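Tyrosine--tRNA ligase, mitochondrial (Coccidioides posadasii, PDB 5IJX) probably attaches L-tyrosine to mitochondrial tRNA(Tyr) at the cost of ATP, this chain being the class I catalytic part of a longer enzyme. Local coordinates at residues 57-62 with 272-277; 77-82 with 134-139; 106-111 with 215-220; 183-188 with 254-259. One frame throughout, in Å; residues are numbered along the deposited sequence.

Contact 1: residues 57-62 with 272-277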
loop_
_atom_site.group_PDB
_atom_site.type_symbol
_atom_site.label_atom_id
_atom_site.label_comp_id
_atom_site.label_asym_id
_atom_site.label_seq_id
_atom_site.Cartn_x
_atom_site.Cartn_y
_atom_site.Cartn_z
ATOM N N LEU A 57 -18.344 25.271 6.005
ATOM C CA LEU A 57 -17.361 25.091 7.069
ATOM C C LEU A 57 -17.645 26.022 8.239
ATOM O O LEU A 57 -17.581 25.604 9.403
ATOM C CB LEU A 57 -15.953 25.326 6.525
ATOM C CG LEU A 57 -14.827 25.354 7.563
ATOM C CD1 LEU A 57 -14.820 24.082 8.404
ATOM C CD2 LEU A 57 -13.480 25.555 6.880
ATOM N N ASP A 58 -17.943 27.291 7.953
ATOM C CA ASP A 58 -18.381 28.202 9.006
ATOM C C ASP A 58 -19.533 27.590 9.795
ATOM O O ASP A 58 -19.542 27.604 11.032
ATOM C CB ASP A 58 -18.795 29.540 8.389
ATOM C CG ASP A 58 -18.730 30.685 9.378
ATOM O OD1 ASP A 58 -18.141 30.506 10.466
ATOM O OD2 ASP A 58 -19.256 31.773 9.061
ATOM N N LYS A 59 -20.511 27.029 9.079
ATOM C CA LYS A 59 -21.637 26.362 9.723
ATOM C C LYS A 59 -21.164 25.219 10.612
ATOM O O LYS A 59 -21.596 25.091 11.763
ATOM C CB LYS A 59 -22.602 25.851 8.651
ATOM C CG LYS A 59 -23.905 25.279 9.181
ATOM C CD LYS A 59 -24.849 24.937 8.032
ATOM C CE LYS A 59 -24.798 23.464 7.683
ATOM N NZ LYS A 59 -25.387 23.179 6.341
ATOM N N LEU A 60 -20.277 24.371 10.087
ATOM C CA LEU A 60 -19.767 23.244 10.859
ATOM C C LEU A 60 -19.151 23.716 12.170
ATOM O O LEU A 60 -19.539 23.268 13.254
ATOM C CB LEU A 60 -18.737 22.472 10.033
ATOM C CG LEU A 60 -17.988 21.356 10.769
ATOM C CD1 LEU A 60 -18.919 20.195 11.082
ATOM C CD2 LEU A 60 -16.797 20.888 9.956
ATOM N N ILE A 61 -18.175 24.622 12.083
ATOM C CA ILE A 61 -17.463 25.064 13.277
ATOM C C ILE A 61 -18.429 25.714 14.258
ATOM O O ILE A 61 -18.334 25.510 15.474
ATOM C CB ILE A 61 -16.317 26.017 12.889
ATOM C CG1 ILE A 61 -15.357 25.317 11.920
ATOM C CG2 ILE A 61 -15.575 26.490 14.131
ATOM C CD1 ILE A 61 -14.236 26.199 11.401
ATOM N N THR A 62 -19.374 26.504 13.748
ATOM C CA THR A 62 -20.318 27.181 14.632
ATOM C C THR A 62 -21.212 26.179 15.358
ATOM O O THR A 62 -21.504 26.346 16.549
ATOM C CB THR A 62 -21.159 28.173 13.830
ATOM O OG1 THR A 62 -20.301 29.156 13.238
ATOM C CG2 THR A 62 -22.174 28.869 14.720
ATOM N N ASP A 272 -27.640 16.296 8.454
ATOM C CA ASP A 272 -27.086 17.312 7.568
ATOM C C ASP A 272 -25.699 16.889 7.100
ATOM O O ASP A 272 -24.782 16.794 7.924
ATOM C CB ASP A 272 -27.007 18.655 8.277
ATOM C CG ASP A 272 -26.445 19.747 7.389
ATOM O OD1 ASP A 272 -26.503 19.594 6.150
ATOM O OD2 ASP A 272 -25.948 20.756 7.929
ATOM N N PRO A 273 -25.492 16.640 5.801
ATOM C CA PRO A 273 -24.163 16.187 5.357
ATOM C C PRO A 273 -23.057 17.177 5.667
ATOM O O PRO A 273 -21.927 16.761 5.950
ATOM C CB PRO A 273 -24.340 15.999 3.842
ATOM C CG PRO A 273 -25.812 15.927 3.617
ATOM C CD PRO A 273 -26.430 16.778 4.675
ATOM N N ASP A 274 -23.347 18.480 5.621
ATOM C CA ASP A 274 -22.326 19.482 5.903
ATOM C C ASP A 274 -21.719 19.316 7.289
ATOM O O ASP A 274 -20.598 19.784 7.523
ATOM C CB ASP A 274 -22.921 20.884 5.759
ATOM C CG ASP A 274 -23.291 21.217 4.328
ATOM O OD1 ASP A 274 -23.280 20.296 3.483
ATOM O OD2 ASP A 274 -23.599 22.394 4.047
ATOM N N LEU A 275 -22.427 18.666 8.212
ATOM C CA LEU A 275 -21.917 18.438 9.557
ATOM C C LEU A 275 -21.111 17.151 9.678
ATOM O O LEU A 275 -20.487 16.926 10.720
ATOM C CB LEU A 275 -23.077 18.407 10.557
ATOM C CG LEU A 275 -23.894 19.697 10.671
ATOM C CD1 LEU A 275 -25.061 19.506 11.626
ATOM C CD2 LEU A 275 -23.021 20.856 11.122
ATOM N N ALA A 276 -21.108 16.309 8.644
ATOM C CA ALA A 276 -20.386 15.047 8.666
ATOM C C ALA A 276 -19.183 15.016 7.734
ATOM O O ALA A 276 -18.431 14.037 7.760
ATOM C CB ALA A 276 -21.331 13.894 8.291
ATOM N N ASN A 277 -18.974 16.056 6.924
ATOM C CA ASN A 277 -17.980 16.016 5.864
ATOM C C ASN A 277 -16.654 16.603 6.323
ATOM O O ASN A 277 -16.590 17.351 7.303
ATOM C CB ASN A 277 -18.481 16.789 4.646
ATOM C CG ASN A 277 -19.439 15.981 3.796
ATOM O OD1 ASN A 277 -19.810 14.864 4.150
ATOM N ND2 ASN A 277 -19.846 16.547 2.667
#

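Contact 2: residues 77-82 with 134-139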
loop_
_atom_site.group_PDB
_atom_site.type_symbol
_atom_site.label_atom_id
_atom_site.label_comp_id
_atom_site.label_asym_id
_atom_site.label_seq_id
_atom_site.Cartn_x
_atom_site.Cartn_y
_atom_site.Cartn_z
ATOM N N PRO A 77 16.065 20.000 10.476
ATOM C CA PRO A 77 16.459 19.723 11.863
ATOM C C PRO A 77 15.646 20.507 12.877
ATOM O O PRO A 77 15.595 20.113 14.049
ATOM C CB PRO A 77 17.934 20.131 11.889
ATOM C CG PRO A 77 17.984 21.273 10.929
ATOM C CD PRO A 77 17.034 20.889 9.809
ATOM N N SER A 78 15.005 21.595 12.458
ATOM C CA SER A 78 14.163 22.391 13.336
ATOM C C SER A 78 13.050 23.016 12.513
ATOM O O SER A 78 13.124 23.094 11.284
ATOM C CB SER A 78 14.959 23.488 14.047
ATOM O OG SER A 78 14.085 24.479 14.565
ATOM N N LEU A 79 12.011 23.460 13.211
ATOM C CA LEU A 79 10.979 24.261 12.581
ATOM C C LEU A 79 11.513 25.659 12.276
ATOM O O LEU A 79 12.489 26.127 12.871
ATOM C CB LEU A 79 9.748 24.368 13.483
ATOM C CG LEU A 79 9.033 23.068 13.852
ATOM C CD1 LEU A 79 7.986 23.338 14.922
ATOM C CD2 LEU A 79 8.396 22.434 12.625
ATOM N N HIS A 80 10.859 26.319 11.328
ATOM C CA HIS A 80 11.119 27.710 11.001
ATOM C C HIS A 80 9.792 28.453 11.024
ATOM O O HIS A 80 8.721 27.848 11.121
ATOM C CB HIS A 80 11.805 27.851 9.636
ATOM C CG HIS A 80 11.175 27.027 8.557
ATOM N ND1 HIS A 80 10.252 27.537 7.670
ATOM C CD2 HIS A 80 11.335 25.724 8.228
ATOM C CE1 HIS A 80 9.872 26.584 6.838
ATOM N NE2 HIS A 80 10.513 25.474 7.156
ATOM N N ILE A 81 9.864 29.782 10.941
ATOM C CA ILE A 81 8.646 30.575 11.024
ATOM C C ILE A 81 7.663 30.194 9.923
ATOM O O ILE A 81 6.453 30.379 10.088
ATOM C CB ILE A 81 8.988 32.083 10.995
ATOM C CG1 ILE A 81 9.602 32.488 9.653
ATOM C CG2 ILE A 81 9.941 32.415 12.143
ATOM C CD1 ILE A 81 9.907 33.980 9.541
ATOM N N GLY A 82 8.151 29.622 8.819
ATOM C CA GLY A 82 7.262 29.249 7.730
ATOM C C GLY A 82 6.148 28.316 8.167
ATOM O O GLY A 82 5.006 28.443 7.716
ATOM N N ALA A 134 13.094 13.973 16.690
ATOM C CA ALA A 134 13.202 14.250 18.119
ATOM C C ALA A 134 13.108 15.746 18.398
ATOM O O ALA A 134 12.340 16.186 19.264
ATOM C CB ALA A 134 14.509 13.676 18.664
ATOM N N ASN A 135 13.877 16.551 17.659
ATOM C CA ASN A 135 13.932 17.979 17.945
ATOM C C ASN A 135 12.593 18.651 17.662
ATOM O O ASN A 135 12.109 19.453 18.471
ATOM C CB ASN A 135 15.053 18.634 17.137
ATOM C CG ASN A 135 15.404 20.024 17.646
ATOM O OD1 ASN A 135 15.888 20.184 18.768
ATOM N ND2 ASN A 135 15.171 21.033 16.818
ATOM N N ILE A 136 11.971 18.337 16.522
ATOM C CA ILE A 136 10.680 18.947 16.207
ATOM C C ILE A 136 9.616 18.473 17.190
ATOM O O ILE A 136 8.709 19.230 17.558
ATOM C CB ILE A 136 10.282 18.653 14.750
ATOM C CG1 ILE A 136 11.320 19.250 13.795
ATOM C CG2 ILE A 136 8.892 19.219 14.459
ATOM C CD1 ILE A 136 11.021 19.037 12.324
ATOM N N HIS A 137 9.700 17.213 17.621
ATOM C CA HIS A 137 8.781 16.714 18.637
ATOM C C HIS A 137 8.895 17.539 19.911
ATOM O O HIS A 137 7.883 17.938 20.501
ATOM C CB HIS A 137 9.064 15.240 18.923
ATOM C CG HIS A 137 8.092 14.612 19.872
ATOM N ND1 HIS A 137 8.058 14.919 21.215
ATOM C CD2 HIS A 137 7.117 13.694 19.672
ATOM C CE1 HIS A 137 7.104 14.218 21.801
ATOM N NE2 HIS A 137 6.518 13.466 20.887
ATOM N N LEU A 138 10.124 17.808 20.351
ATOM C CA LEU A 138 10.314 18.691 21.495
ATOM C C LEU A 138 9.695 20.061 21.233
ATOM O O LEU A 138 8.937 20.585 22.060
ATOM C CB LEU A 138 11.806 18.821 21.806
ATOM C CG LEU A 138 12.180 19.814 22.906
ATOM C CD1 LEU A 138 11.475 19.459 24.206
ATOM C CD2 LEU A 138 13.686 19.847 23.098
ATOM N N GLN A 139 10.000 20.649 20.073
ATOM C CA GLN A 139 9.555 22.009 19.784
ATOM C C GLN A 139 8.034 22.118 19.800
ATOM O O GLN A 139 7.485 23.132 20.248
ATOM C CB GLN A 139 10.116 22.460 18.436
ATOM C CG GLN A 139 11.621 22.678 18.440
ATOM C CD GLN A 139 12.153 23.115 17.091
ATOM O OE1 GLN A 139 11.506 22.919 16.063
ATOM N NE2 GLN A 139 13.336 23.718 17.089
#

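Contact 3: residues 106-111 with 215-220. With TYR (tyrosine), chain B.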
loop_
_atom_site.group_PDB
_atom_site.type_symbol
_atom_site.label_atom_id
_atom_site.label_comp_id
_atom_site.label_asym_id
_atom_site.label_seq_id
_atom_site.Cartn_x
_atom_site.Cartn_y
_atom_site.Cartn_z
ATOM N N GLY A 106 6.245 11.146 10.770
ATOM C CA GLY A 106 7.344 10.216 10.974
ATOM C C GLY A 106 7.569 9.298 9.787
ATOM O O GLY A 106 8.710 9.073 9.372
ATOM N N SER A 107 6.489 8.753 9.227
ATOM C CA SER A 107 6.593 7.828 8.104
ATOM C C SER A 107 6.573 8.541 6.759
ATOM O O SER A 107 7.354 8.197 5.865
ATOM C CB SER A 107 5.455 6.808 8.160
ATOM O OG SER A 107 5.658 5.891 9.219
ATOM N N THR A 108 5.688 9.526 6.599
ATOM C CA THR A 108 5.615 10.265 5.345
ATOM C C THR A 108 6.947 10.921 5.000
ATOM O O THR A 108 7.281 11.062 3.817
ATOM C CB THR A 108 4.509 11.316 5.433
ATOM O OG1 THR A 108 4.616 12.026 6.674
ATOM C CG2 THR A 108 3.141 10.659 5.347
ATOM N N ALA A 109 7.722 11.325 6.010
ATOM C CA ALA A 109 8.988 12.000 5.747
ATOM C C ALA A 109 10.033 11.054 5.168
ATOM O O ALA A 109 10.956 11.504 4.478
ATOM C CB ALA A 109 9.515 12.642 7.026
ATOM N N LYS A 110 9.924 9.752 5.443
ATOM C CA LYS A 110 10.839 8.796 4.831
ATOM C C LYS A 110 10.669 8.732 3.321
ATOM O O LYS A 110 11.577 8.263 2.630
ATOM C CB LYS A 110 10.635 7.410 5.442
ATOM N N ILE A 111 9.534 9.190 2.799
ATOM C CA ILE A 111 9.290 9.227 1.364
ATOM C C ILE A 111 9.464 10.632 0.803
ATOM O O ILE A 111 9.968 10.800 -0.308
ATOM C CB ILE A 111 7.880 8.680 1.056
ATOM C CG1 ILE A 111 7.761 7.222 1.507
ATOM C CG2 ILE A 111 7.577 8.799 -0.430
ATOM C CD1 ILE A 111 6.345 6.696 1.492
ATOM N N PHE A 215 4.488 8.321 -5.577
ATOM C CA PHE A 215 3.153 8.450 -6.151
ATOM C C PHE A 215 2.069 8.215 -5.108
ATOM O O PHE A 215 0.989 8.811 -5.193
ATOM C CB PHE A 215 3.007 7.470 -7.316
ATOM C CG PHE A 215 1.658 7.499 -7.974
ATOM C CD1 PHE A 215 1.270 8.581 -8.741
ATOM C CD2 PHE A 215 0.787 6.432 -7.841
ATOM C CE1 PHE A 215 0.031 8.606 -9.355
ATOM C CE2 PHE A 215 -0.451 6.450 -8.451
ATOM C CZ PHE A 215 -0.830 7.540 -9.208
ATOM N N CYS A 216 2.338 7.366 -4.119
ATOM C CA CYS A 216 1.362 7.020 -3.094
ATOM C C CYS A 216 1.420 7.934 -1.876
ATOM O O CYS A 216 0.668 7.715 -0.920
ATOM C CB CYS A 216 1.569 5.565 -2.652
ATOM S SG CYS A 216 1.251 4.348 -3.955
ATOM N N TYR A 217 2.283 8.950 -1.883
ATOM C CA TYR A 217 2.346 9.871 -0.751
ATOM C C TYR A 217 0.995 10.497 -0.435
ATOM O O TYR A 217 0.552 10.413 0.727
ATOM C CB TYR A 217 3.402 10.946 -1.026
ATOM C CG TYR A 217 3.625 11.881 0.138
ATOM C CD1 TYR A 217 4.668 11.674 1.029
ATOM C CD2 TYR A 217 2.787 12.969 0.350
ATOM C CE1 TYR A 217 4.873 12.527 2.096
ATOM C CE2 TYR A 217 2.980 13.823 1.414
ATOM C CZ TYR A 217 4.024 13.601 2.284
ATOM O OH TYR A 217 4.217 14.457 3.345
ATOM N N PRO A 218 0.290 11.122 -1.383
ATOM C CA PRO A 218 -1.011 11.717 -1.039
ATOM C C PRO A 218 -2.008 10.700 -0.524
ATOM O O PRO A 218 -2.938 11.076 0.200
ATOM C CB PRO A 218 -1.474 12.350 -2.359
ATOM C CG PRO A 218 -0.749 11.591 -3.420
ATOM C CD PRO A 218 0.578 11.225 -2.826
ATOM N N ILE A 219 -1.849 9.423 -0.867
ATOM C CA ILE A 219 -2.707 8.402 -0.279
ATOM C C ILE A 219 -2.407 8.262 1.205
ATOM O O ILE A 219 -3.318 8.225 2.037
ATOM C CB ILE A 219 -2.539 7.061 -1.013
ATOM C CG1 ILE A 219 -2.859 7.234 -2.496
ATOM C CG2 ILE A 219 -3.447 6.012 -0.380
ATOM C CD1 ILE A 219 -2.705 5.978 -3.312
HETATM N N MSE A 220 -1.132 8.175 1.561
HETATM C CA MSE A 220 -0.766 8.042 2.962
HETATM C C MSE A 220 -1.275 9.236 3.750
HETATM O O MSE A 220 -1.827 9.082 4.840
HETATM C CB MSE A 220 0.743 7.914 3.125
HETATM C CG MSE A 220 1.327 6.658 2.511
HETATM SE SE MSE A 220 3.212 6.470 2.945
HETATM C CE MSE A 220 3.047 5.635 4.696
HETATM N N TYR B . 2.787 17.381 3.523
HETATM C CA TYR B . 3.276 18.110 4.688
HETATM C C TYR B . 4.574 18.848 4.358
HETATM O O TYR B . 4.917 19.857 4.980
HETATM C CB TYR B . 3.501 17.150 5.862
HETATM C CG TYR B . 2.289 16.317 6.239
HETATM C CD1 TYR B . 1.005 16.844 6.175
HETATM C CD2 TYR B . 2.433 15.002 6.660
HETATM C CE1 TYR B . -0.100 16.080 6.520
HETATM C CE2 TYR B . 1.336 14.232 7.005
HETATM C CZ TYR B . 0.072 14.775 6.934
HETATM O OH TYR B . -1.017 14.007 7.281
HETATM O OXT TYR B . 5.315 18.450 3.458
#

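Contact 4: residues 183-188 with 254-259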
loop_
_atom_site.group_PDB
_atom_site.type_symbol
_atom_site.label_atom_id
_atom_site.label_comp_id
_atom_site.label_asym_id
_atom_site.label_seq_id
_atom_site.Cartn_x
_atom_site.Cartn_y
_atom_site.Cartn_z
ATOM N N GLU A 183 -8.440 -2.060 0.355
ATOM C CA GLU A 183 -9.862 -2.393 0.332
ATOM C C GLU A 183 -10.719 -1.166 0.619
ATOM O O GLU A 183 -11.616 -0.824 -0.161
ATOM C CB GLU A 183 -10.155 -3.501 1.346
ATOM C CG GLU A 183 -9.535 -4.847 1.000
ATOM C CD GLU A 183 -9.719 -5.875 2.100
ATOM O OE1 GLU A 183 -9.849 -5.473 3.277
ATOM O OE2 GLU A 183 -9.738 -7.085 1.789
ATOM N N VAL A 184 -10.449 -0.485 1.733
ATOM C CA VAL A 184 -11.291 0.626 2.167
ATOM C C VAL A 184 -11.127 1.826 1.239
ATOM O O VAL A 184 -12.114 2.439 0.816
ATOM C CB VAL A 184 -10.966 0.992 3.627
ATOM C CG1 VAL A 184 -11.703 2.253 4.045
ATOM C CG2 VAL A 184 -11.318 -0.169 4.552
ATOM N N LEU A 185 -9.885 2.190 0.925
ATOM C CA LEU A 185 -9.595 3.401 0.161
ATOM C C LEU A 185 -9.128 3.136 -1.261
ATOM O O LEU A 185 -9.545 3.842 -2.181
ATOM C CB LEU A 185 -8.532 4.236 0.885
ATOM C CG LEU A 185 -8.121 5.542 0.199
ATOM C CD1 LEU A 185 -9.319 6.454 -0.015
ATOM C CD2 LEU A 185 -7.061 6.247 1.021
ATOM N N GLY A 186 -8.266 2.139 -1.465
ATOM C CA GLY A 186 -7.741 1.887 -2.799
ATOM C C GLY A 186 -8.830 1.652 -3.830
ATOM O O GLY A 186 -8.715 2.091 -4.977
ATOM N N THR A 187 -9.899 0.956 -3.439
ATOM C CA THR A 187 -10.974 0.653 -4.376
ATOM C C THR A 187 -11.791 1.885 -4.746
ATOM O O THR A 187 -12.471 1.872 -5.778
ATOM C CB THR A 187 -11.895 -0.418 -3.792
ATOM O OG1 THR A 187 -12.429 0.033 -2.542
ATOM C CG2 THR A 187 -11.133 -1.709 -3.572
ATOM N N SER A 188 -11.741 2.942 -3.934
ATOM C CA SER A 188 -12.468 4.175 -4.223
ATOM C C SER A 188 -11.664 5.125 -5.100
ATOM O O SER A 188 -12.223 5.763 -6.000
ATOM C CB SER A 188 -12.846 4.886 -2.921
ATOM O OG SER A 188 -13.640 4.055 -2.096
ATOM N N LYS A 254 -14.662 11.342 1.705
ATOM C CA LYS A 254 -15.986 11.285 1.101
ATOM C C LYS A 254 -16.156 9.993 0.315
ATOM O O LYS A 254 -17.152 9.278 0.479
ATOM C CB LYS A 254 -16.208 12.509 0.211
ATOM C CG LYS A 254 -16.291 13.815 1.002
ATOM C CD LYS A 254 -16.414 15.036 0.106
ATOM C CE LYS A 254 -16.629 16.303 0.927
ATOM N NZ LYS A 254 -16.394 17.548 0.136
ATOM N N GLY A 255 -15.163 9.652 -0.512
ATOM C CA GLY A 255 -15.253 8.421 -1.281
ATOM C C GLY A 255 -15.495 7.213 -0.399
ATOM O O GLY A 255 -16.271 6.320 -0.748
ATOM N N ILE A 256 -14.843 7.176 0.763
ATOM C CA ILE A 256 -15.064 6.083 1.706
ATOM C C ILE A 256 -16.510 6.087 2.185
ATOM O O ILE A 256 -17.189 5.053 2.174
ATOM C CB ILE A 256 -14.073 6.189 2.880
ATOM C CG1 ILE A 256 -12.650 5.945 2.375
ATOM C CG2 ILE A 256 -14.434 5.200 3.984
ATOM C CD1 ILE A 256 -11.579 6.151 3.424
ATOM N N LEU A 257 -17.007 7.253 2.607
ATOM C CA LEU A 257 -18.369 7.320 3.127
ATOM C C LEU A 257 -19.387 7.026 2.033
ATOM O O LEU A 257 -20.366 6.306 2.264
ATOM C CB LEU A 257 -18.631 8.692 3.746
ATOM C CG LEU A 257 -17.647 9.159 4.820
ATOM C CD1 LEU A 257 -17.994 10.574 5.251
ATOM C CD2 LEU A 257 -17.645 8.222 6.021
ATOM N N LYS A 258 -19.169 7.568 0.832
ATOM C CA LYS A 258 -20.096 7.359 -0.274
ATOM C C LYS A 258 -20.167 5.902 -0.712
ATOM O O LYS A 258 -21.106 5.533 -1.427
ATOM C CB LYS A 258 -19.689 8.240 -1.457
ATOM C CG LYS A 258 -20.654 8.194 -2.631
ATOM N N ALA A 259 -19.204 5.071 -0.305
ATOM C CA ALA A 259 -19.198 3.657 -0.650
ATOM C C ALA A 259 -19.503 2.744 0.529
ATOM O O ALA A 259 -19.868 1.585 0.312
ATOM C CB ALA A 259 -17.841 3.261 -1.247
#

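Contact 1: residues 57-62 with 272-277
Leu60, on helix 54-63, and Leu275, in the turn that leads into strand 279-283, bring the two backbones closest together, with their CA atoms 5.4 Å apart. The turn is wound by Leu275 N bonding to Asp272 O and Ala276 N to Pro273 O, and Asp272 OD1 also takes a weak bond from Asp274 N. This winding sets two carboxylates round the end of Lys59. The lysine starts extended, with CG anti to the backbone N, and a bend at chi3 (98°) turns CE out of the extended line. Its NZ lies 3.0 Å from Asp272 OD2, the two side chains meeting tip to tip in a salt bridge whose hydrogen bond is weak. Asp274 comes in at about a right angle to the lysine, and NZ sits 3.0 Å from its OD2, above the carboxylate plane. Two acids sharing one ammonium group would be expected to favour its charged form. Beside this network the contact turns apolar. Leu60 CD1 lies 4.2 Å from Leu275 CD2, which itself packs 4.0 Å from Leu60 CA, and CD1 also touches the backbone at Leu275 O (3.6 Å). Leu275 O is also bonded to Lys64 NZ, and Asn277 O to Gln234 NE2. Leu57 and Leu60 continue inward onto strands 233-239 and 279-283, so charge lies on the outside and leucine beneath. A helix packed on these two parallel strands of a mixed sheet, and tied at its outer side to a strand-entry turn, fits the Rossmann-type nucleotide-binding fold of class I aminoacyl-tRNA synthetases.

Contact 2: residues 77-82 with 134-139
Ser78 OG takes the amide N-H of Gln139 NE2 at 2.7 Å and donates its own hydrogen bond to Leu79 O at 2.9 Å. The serine oxygen lies in the plane of the Gln139 amide, and Leu79 O is met in its carbonyl plane, on a lone pair. The other end of the glutamine amide is used too: Leu79 N bonds to Gln139 OE1 at 2.9 Å, nearly straight (171°) and on a lone pair. The extended chain of Gln139 (chi2 180°) carries CD out to the loop, and the two bonds, one at each end of the amide, hold its rotation. One helical turn earlier, Asn135 ND2 reaches Pro77 O at 2.9 Å in a more bent bond. Beneath the polar row Leu79 CD2 packs 3.7 Å from Ile136 CG2, and Leu79 CG lies 3.3 Å from Gln139 OE1, the leucine and glutamine side chains running past each other in opposite directions. Asp305 adds weak bonds to Ser78 OG and Asn135 ND2, and Leu79 pairs through its backbone with Leu304. Helix 126-154 therefore holds the approach to His80-Ile81-Gly82-His83, which lies between strand 67-72 and helix 84-95: the HIGH signature that in class I aminoacyl-tRNA synthetases belongs to the ATP site.

Contact 3: residues 106-111 with 215-220
Thr108 and Tyr217 meet each other and the bound tyrosine at one corner of the substrate pocket. The amino group of the ligand gives a hydrogen bond to Tyr217 OH, with TYR N 3.3 Å from it, and Thr108 OG1 lies 3.7 Å from ring atom CD2 of the ligand. Other arms of the pocket, Tyr69, Asp113, Asp224 and Gln242, also bond the ligand. The side chains of Thr108 and Tyr217 cross at about a right angle. Thr108 CB sits 3.6 Å from Tyr217 CE1, and Thr108 O approaches the same CE1 at 3.3 Å, in the plane of the ring and at its edge. That oxygen also accepts Ile111 N, which ties the turn together. Tyr217 CG is anti to the backbone N (chi1 -175°), and the ring reaches out from the helix to the threonine. Asp73 forms the next shell: its OD1 bonds with Thr108 OG1 and its OD2 with Tyr217 OH, so one carboxylate positions both residues. Asn169 ND2 adds a further bond to Thr108 OG1. On the flank away from the ligand, Ile111 CG2 lies 4.3 Å from Tyr217 CD1, and Ile111 CD1 packs at 3.5 Å on SE of Met220, a selenomethionine whose chain bends at chi3. Beyond it stand Trp173 and, across the dimer interface, Leu178 of the second subunit. With no hydrogen bond directly between the two segments, their union rests on packing and on the shared Asp73, and the phenol oxygen that receives the substrate's amine is itself linked to a carboxylate, which probably makes it a better acceptor.

Contact 4: residues 183-188 with 254-259
Ile256 lies against two neighbours of helix 178-186 that meet it at different angles. Val184 and Ile256 cross obliquely, with Val184 CG1 3.9 Å from Ile256 CD1 and 4.0 Å from Ile256 CG2, so the valine methyl touches both branches of the isoleucine. Leu185 lies at about a right angle to the same side chain, and its CD1 meets Ile256 CD1 and CG1, each at 4.1 Å. Ile256 CG1 is anti to the carbonyl carbon (chi1 -67°) and lies 3.9 Å from Val184 O, in contact with the backbone of the facing helix as well. Trp223, which touches both Val184 and Leu185, and Trp226, which touches Ile256, bring helix 217-229 in as a third partner. Helix 243-259 follows strand 233-239 of the Rossmann sheet, whereas helix 178-186 belongs to the helical insertion after strand 164-168, which probably corresponds to the connecting polypeptide of class I synthetases. The contact thus joins insertion to nucleotide-binding core. A wider pi-type turn occurs at 183-186, and past it Thr187 OG1 bonds back to Glu183 O at 2.7 Å. Gly255 carries no side chain, and here Ser188 comes close, its CA 5.9 Å from Gly255 CA; Ser188 OG lies 3.7 Å from Gly255 O, with no hydrogen bond between them, and near the methyl of Ala259. Gly186 makes backbone hydrogen bonds to the second subunit, and Thr187 packs on Ala213 of that subunit.

In the fold
Contact 1 opens first, on helix 54-63, and closes last, at 272-277, enclosing the other three and bracketing most of the Rossmann core. Contact 2 opens in the loop after strand 67-72 and closes on helix 126-154. Before that, the turn after strand 99-104 begins contact 3, so contacts 2 and 3 cross. Contact 4 opens at 183-188, before contact 3 closes on helix 217-229, and crosses it in turn, closing on helix 243-259. Contacts 3 and 4 touch through Ile219 and Leu185 and both reach the second subunit. Contacts 1 and 4 touch where Asn277 packs on Lys254, whereas contacts 1 and 2 lie on opposite sides of the chain's centre.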